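Local structure of chorismate synthase (Aquifex aeolicus, 1Q1L) at the interface of chains A and B and the interface of chains A and C. The protein catalyses the last step of the shikimate pathway, the elimination of phosphate from 5-enolpyruvylshikimate-3-phosphate to give chorismate, with reduced FMN as cofactor. Sequence-based numbering; all coordinates share one arbitrary frame. Chains: chain A/B/C, Chorismate synthase.

Contact 1: the interface of chains A and B. Residues chain A 243-246, 311; chain B 124-125, 136.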
loop_
_atom_site.group_PDB
_atom_site.type_symbol
_atom_site.label_atom_id
_atom_site.label_comp_id
_atom_site.label_asym_id
_atom_site.label_seq_id
_atom_site.Cartn_x
_atom_site.Cartn_y
_atom_site.Cartn_z
ATOM N N GLY A 243 15.694 -3.940 6.454
ATOM C CA GLY A 243 14.555 -4.690 6.939
ATOM C C GLY A 243 14.387 -4.230 8.370
ATOM O O GLY A 243 15.194 -3.438 8.848
ATOM N N SER A 244 13.366 -4.710 9.068
ATOM C CA SER A 244 13.157 -4.282 10.444
ATOM C C SER A 244 12.344 -5.286 11.236
ATOM O O SER A 244 11.547 -6.032 10.684
ATOM C CB SER A 244 12.450 -2.924 10.478
ATOM O OG SER A 244 12.216 -2.501 11.814
ATOM N N HIS A 245 12.543 -5.280 12.547
ATOM C CA HIS A 245 11.850 -6.193 13.445
ATOM C C HIS A 245 10.592 -5.581 14.058
ATOM O O HIS A 245 9.800 -6.290 14.667
ATOM C CB HIS A 245 12.795 -6.577 14.576
ATOM C CG HIS A 245 13.157 -5.422 15.457
ATOM N ND1 HIS A 245 12.444 -5.100 16.591
ATOM C CD2 HIS A 245 14.097 -4.459 15.320
ATOM C CE1 HIS A 245 12.928 -3.988 17.114
ATOM N NE2 HIS A 245 13.932 -3.577 16.361
ATOM N N ILE A 246 10.403 -4.274 13.897
ATOM C CA ILE A 246 9.257 -3.600 14.508
ATOM C C ILE A 246 7.854 -4.056 14.105
ATOM O O ILE A 246 6.919 -3.948 14.899
ATOM C CB ILE A 246 9.352 -2.053 14.341
ATOM C CG1 ILE A 246 9.229 -1.650 12.878
ATOM C CG2 ILE A 246 10.688 -1.559 14.881
ATOM C CD1 ILE A 246 9.071 -0.145 12.697
ATOM N N ILE A 311 16.293 -8.533 10.424
ATOM C CA ILE A 311 17.210 -7.530 9.892
ATOM C C ILE A 311 18.453 -8.186 9.284
ATOM O O ILE A 311 18.882 -9.245 9.751
ATOM C CB ILE A 311 17.653 -6.565 11.018
ATOM C CG1 ILE A 311 16.424 -5.946 11.695
ATOM C CG2 ILE A 311 18.529 -5.475 10.458
ATOM C CD1 ILE A 311 16.755 -5.174 12.967
ATOM N N LYS B 124 21.081 -0.602 13.590
ATOM C CA LYS B 124 20.042 -0.010 12.762
ATOM C C LYS B 124 19.413 1.222 13.404
ATOM O O LYS B 124 19.413 2.302 12.814
ATOM C CB LYS B 124 18.957 -1.047 12.466
ATOM C CG LYS B 124 17.851 -0.537 11.554
ATOM C CD LYS B 124 16.796 -1.605 11.275
ATOM C CE LYS B 124 15.664 -1.048 10.409
ATOM N NZ LYS B 124 16.143 -0.481 9.111
ATOM N N TYR B 125 18.888 1.066 14.616
ATOM C CA TYR B 125 18.241 2.170 15.310
ATOM C C TYR B 125 19.143 2.982 16.239
ATOM O O TYR B 125 18.655 3.767 17.057
ATOM C CB TYR B 125 17.032 1.650 16.086
ATOM C CG TYR B 125 15.919 1.154 15.190
ATOM C CD1 TYR B 125 15.917 -0.153 14.700
ATOM C CD2 TYR B 125 14.895 2.010 14.788
ATOM C CE1 TYR B 125 14.918 -0.592 13.826
ATOM C CE2 TYR B 125 13.899 1.585 13.916
ATOM C CZ TYR B 125 13.914 0.286 13.437
ATOM O OH TYR B 125 12.930 -0.123 12.566
ATOM N N ARG B 136 11.263 -5.223 21.789
ATOM C CA ARG B 136 10.249 -5.287 20.736
ATOM C C ARG B 136 10.395 -6.493 19.808
ATOM O O ARG B 136 9.417 -6.948 19.214
ATOM C CB ARG B 136 10.271 -3.994 19.910
ATOM C CG ARG B 136 9.361 -4.000 18.682
ATOM C CD ARG B 136 7.904 -4.269 19.041
ATOM N NE ARG B 136 7.049 -4.281 17.856
ATOM C CZ ARG B 136 5.768 -4.635 17.856
ATOM N NH1 ARG B 136 5.180 -5.011 18.983
ATOM N NH2 ARG B 136 5.072 -4.616 16.728
#
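In this chorismate synthase subunit pair, the loop A:Gly243 to A:Ile246 lies against helix 131-137 of chain B, which holds B:Arg136, and against the end of helix 120-124. B:Arg136 is predicted to be an FMN ligand, so the neighbouring subunit probably steadies part of the cofactor site. The evidence is a side-on grip on one backbone oxygen: B:Arg136 NH2 donates to A:Ile246 O at 2.7 Å, and NE donates to the same oxygen at 3.0 Å. That oxygen sits within a few degrees of the guanidinium plane. The NH2 bond runs nearly in line with the carbonyl (C=O...N 160°), whereas NE comes in at 127° and tilted from the carbonyl plane. A bend at chi2 (58°) in B:Arg136 turns the guanidinium toward the loop. Separately, B:Arg136 CB lies in plane at the edge of the A:His245 ring, 3.9 Å from CE1, while A:Ile246 CG2 lies above one face of that ring, toward the rim. Further along, A:Ser244 OG and the phenol B:Tyr125 OH share a hydrogen bond of 2.6 Å, the serine oxygen lying in the tyrosine ring plane. The backbone N of A:Ile246 also donates to A:Ser244 OG (3.3 Å), tying the loop to the hydroxyl pair. B:Lys124 runs past A:Ile311, CD to CD1 at 3.9 Å. Its NZ is 3.1 Å from A:Gly243 O, but CE is modelled too close to that oxygen, which leaves this hydrogen bond doubtful.

Contact 2: the interface of chains A and C. Residues chain A 23, 25, 67, 81; chain C 23-25, 67, 81.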
loop_
_atom_site.group_PDB
_atom_site.type_symbol
_atom_site.label_atom_id
_atom_site.label_comp_id
_atom_site.label_asym_id
_atom_site.label_seq_id
_atom_site.Cartn_x
_atom_site.Cartn_y
_atom_site.Cartn_z
ATOM N N THR A 23 5.132 -5.882 -20.797
ATOM C CA THR A 23 5.371 -4.499 -20.411
ATOM C C THR A 23 5.606 -4.388 -18.910
ATOM O O THR A 23 4.987 -5.096 -18.120
ATOM C CB THR A 23 4.175 -3.599 -20.792
ATOM O OG1 THR A 23 3.847 -3.806 -22.169
ATOM C CG2 THR A 23 4.526 -2.123 -20.599
ATOM N N ILE A 25 6.650 -1.330 -15.720
ATOM C CA ILE A 25 6.905 0.038 -15.312
ATOM C C ILE A 25 7.452 -0.056 -13.900
ATOM O O ILE A 25 6.816 -0.631 -13.013
ATOM C CB ILE A 25 5.624 0.915 -15.304
ATOM C CG1 ILE A 25 5.081 1.068 -16.732
ATOM C CG2 ILE A 25 5.955 2.288 -14.730
ATOM C CD1 ILE A 25 3.821 1.920 -16.852
ATOM N N LEU A 67 11.275 2.590 -22.807
ATOM C CA LEU A 67 10.298 3.544 -23.322
ATOM C C LEU A 67 10.292 4.894 -22.606
ATOM O O LEU A 67 9.693 5.855 -23.093
ATOM C CB LEU A 67 8.896 2.938 -23.239
ATOM C CG LEU A 67 8.666 1.594 -23.933
ATOM C CD1 LEU A 67 7.266 1.098 -23.599
ATOM C CD2 LEU A 67 8.848 1.737 -25.439
ATOM N N ALA A 81 9.784 2.636 -18.055
ATOM C CA ALA A 81 8.901 1.703 -18.738
ATOM C C ALA A 81 9.703 0.873 -19.729
ATOM O O ALA A 81 10.526 1.401 -20.476
ATOM C CB ALA A 81 7.782 2.465 -19.464
ATOM N N THR C 23 3.201 5.423 -21.496
ATOM C CA THR C 23 2.861 4.045 -21.161
ATOM C C THR C 23 2.046 4.011 -19.877
ATOM O O THR C 23 2.238 4.840 -18.984
ATOM C CB THR C 23 4.126 3.187 -20.944
ATOM O OG1 THR C 23 4.996 3.322 -22.070
ATOM C CG2 THR C 23 3.747 1.717 -20.793
ATOM N N ALA C 24 1.141 3.045 -19.787
ATOM C CA ALA C 24 0.305 2.891 -18.608
ATOM C C ALA C 24 -0.075 1.435 -18.421
ATOM O O ALA C 24 -0.279 0.704 -19.391
ATOM C CB ALA C 24 -0.956 3.737 -18.742
ATOM N N ILE C 25 -0.164 1.016 -17.166
ATOM C CA ILE C 25 -0.561 -0.347 -16.835
ATOM C C ILE C 25 -1.662 -0.236 -15.793
ATOM O O ILE C 25 -1.483 0.429 -14.773
ATOM C CB ILE C 25 0.605 -1.163 -16.234
ATOM C CG1 ILE C 25 1.718 -1.330 -17.272
ATOM C CG2 ILE C 25 0.103 -2.543 -15.792
ATOM C CD1 ILE C 25 2.904 -2.143 -16.764
ATOM N N LEU C 67 -1.693 -3.131 -25.502
ATOM C CA LEU C 67 -0.619 -4.116 -25.574
ATOM C C LEU C 67 -0.901 -5.432 -24.865
ATOM O O LEU C 67 -0.230 -6.429 -25.121
ATOM C CB LEU C 67 0.673 -3.506 -25.025
ATOM C CG LEU C 67 1.201 -2.311 -25.825
ATOM C CD1 LEU C 67 2.427 -1.709 -25.146
ATOM C CD2 LEU C 67 1.536 -2.780 -27.237
ATOM N N ALA C 81 -2.133 -3.105 -20.489
ATOM C CA ALA C 81 -1.047 -2.185 -20.813
ATOM C C ALA C 81 -1.418 -1.355 -22.035
ATOM O O ALA C 81 -1.920 -1.886 -23.031
ATOM C CB ALA C 81 0.233 -2.962 -21.088
#
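A:Thr23 and C:Thr23 face each other on strand 21-27, one copy from each subunit of this chorismate synthase, whose family fold is a beta-alpha-beta sandwich. Their methyl groups meet tip to tip, CG2 to CG2 at 3.9 Å, close to the local two-fold. In both chains CG2 stands opposite the backbone N while OG1 lies beside it (chi1 -51° in A:Thr23), which sends the methyl to the symmetry mate and the hydroxyl to the flank. Two residues along the strand, A:Ile25 and C:Ile25 slide past each other in opposite directions, with A:Ile25 CG1 3.9 Å from C:Ile25 CD1. A:Ile25 CD1 also packs on C:Thr23 CG2 at 3.9 Å and reaches the CA of C:Ala24 at 4.0 Å. On the flank, C:Ala81 CB of strand 80-85 touches A:Thr23 CB at 4.0 Å. Strand 64-68 supplies the leucines, which cross the threonines at about a right angle, A:Leu67 CD1 standing 3.5 Å from C:Thr23 OG1. A serine in place of A:Thr23 would remove CG2 and would probably leave the C:Thr23 methyl without its opposite number, opening a gap on the axis beside C:Ile25 CD1.

Contact 3: the interface of chains A and B. Residues chain A 276, 278-280; chain B 171-172.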
loop_
_atom_site.group_PDB
_atom_site.type_symbol
_atom_site.label_atom_id
_atom_site.label_comp_id
_atom_site.label_asym_id
_atom_site.label_seq_id
_atom_site.Cartn_x
_atom_site.Cartn_y
_atom_site.Cartn_z
ATOM N N GLU A 276 17.469 -27.681 7.845
ATOM C CA GLU A 276 18.566 -28.407 8.472
ATOM C C GLU A 276 18.873 -27.772 9.821
ATOM O O GLU A 276 19.243 -28.462 10.769
ATOM C CB GLU A 276 19.813 -28.366 7.591
ATOM C CG GLU A 276 20.939 -29.250 8.106
ATOM C CD GLU A 276 20.489 -30.691 8.301
ATOM O OE1 GLU A 276 20.140 -31.351 7.298
ATOM O OE2 GLU A 276 20.475 -31.162 9.457
ATOM N N ALA A 278 16.804 -26.547 11.844
ATOM C CA ALA A 278 15.780 -26.937 12.805
ATOM C C ALA A 278 16.058 -28.313 13.399
ATOM O O ALA A 278 15.400 -28.721 14.352
ATOM C CB ALA A 278 14.405 -26.929 12.137
ATOM N N ARG A 279 17.032 -29.021 12.833
ATOM C CA ARG A 279 17.394 -30.355 13.309
ATOM C C ARG A 279 18.694 -30.331 14.108
ATOM O O ARG A 279 19.097 -31.348 14.672
ATOM C CB ARG A 279 17.569 -31.311 12.129
ATOM C CG ARG A 279 16.486 -31.198 11.082
ATOM C CD ARG A 279 16.716 -32.157 9.925
ATOM N NE ARG A 279 15.946 -31.765 8.746
ATOM C CZ ARG A 279 14.635 -31.535 8.743
ATOM N NH1 ARG A 279 13.929 -31.656 9.860
ATOM N NH2 ARG A 279 14.025 -31.178 7.620
ATOM N N ARG A 280 19.348 -29.172 14.151
ATOM C CA ARG A 280 20.611 -29.041 14.863
ATOM C C ARG A 280 20.471 -28.398 16.232
ATOM O O ARG A 280 19.417 -27.873 16.580
ATOM C CB ARG A 280 21.601 -28.216 14.041
ATOM C CG ARG A 280 22.021 -28.834 12.717
ATOM C CD ARG A 280 23.145 -28.005 12.127
ATOM N NE ARG A 280 23.647 -28.524 10.860
ATOM C CZ ARG A 280 24.711 -28.032 10.235
ATOM N NH1 ARG A 280 25.377 -27.014 10.763
ATOM N NH2 ARG A 280 25.108 -28.554 9.083
ATOM N N GLY B 171 14.373 -31.034 17.266
ATOM C CA GLY B 171 15.768 -31.417 17.253
ATOM C C GLY B 171 15.933 -32.516 16.227
ATOM O O GLY B 171 15.390 -32.438 15.124
ATOM N N GLN B 172 16.675 -33.553 16.591
ATOM C CA GLN B 172 16.913 -34.723 15.636
ATOM C C GLN B 172 15.723 -35.852 15.724
ATOM O O GLN B 172 15.696 -36.878 14.904
ATOM C CB GLN B 172 18.452 -35.418 15.925
ATOM C CG GLN B 172 19.858 -34.371 15.389
ATOM C CD GLN B 172 19.917 -34.178 13.668
ATOM O OE1 GLN B 172 20.784 -33.298 13.103
ATOM N NE2 GLN B 172 19.008 -35.011 12.875
HETATM O O HOH W 1 13.552 -30.771 13.883
HETATM O O HOH W 2 19.646 -33.554 10.454
#
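The 3-10 helix 274-279 of chain A, with A:Arg280 just after it, meets the short loop B:Gly171 to B:Gln172 that joins strands 162-170 and 173-174 of chain B. Direct contact centres on the backbone end of A:Arg279: B:Gly171 O lies 3.4 Å from A:Arg279 CA, and B:Gln172 comes up to the arginine carbonyl. The glycine reaches this position with a positive phi (64°). As modelled, B:Gln172 OE1 stands 3.0 Å from A:Arg279 O. Two oxygens that can only accept make this a clash, so the amide may be turned about; exchanging its O and N would put a donor toward that carbonyl. The side chain is also distorted, with overlong carbon-carbon bonds, and its fine geometry deserves caution. With that reservation, B:Gln172 CD approaches A:Arg279 CB to 4.0 Å. Two waters complete the seam. Water 1 lies 2.8 Å from A:Ala278 O as well as from B:Gly171 O, so it can donate a hydrogen to each and reconcile two carbonyls that could not bond directly. Water 2 is 2.7 Å from A:Glu276 OE2, a carboxylate oxygen. As modelled, B:Gln172 NE2 meets water 2 with a bent geometry (136° at H) and the link to OE1 is weak; with O and N exchanged this would change too. For the homotetramer, this patch extends the A-B pairing through the 3-10 helix and the loop between the two strands, with water bridging part of the contact.

Chain A takes part in all three contacts but uses different residues in each. Contact 1 and contact 3 belong to the same A-B interface, their C-alpha centres about 27 Å apart, so that interface spreads well beyond the predicted FMN-site arginine. Contact 2 belongs to the A-C interface, with its centre about 35 Å from that of contact 1 and 47 Å from that of contact 3. Both interfaces are two-fold symmetric. One subunit thus joins two different neighbours through separate surfaces, with hydrogen bonds in contact 1, water bridges in contact 3 and packed aliphatic groups among the residues of contact 2, as suits a homotetramer.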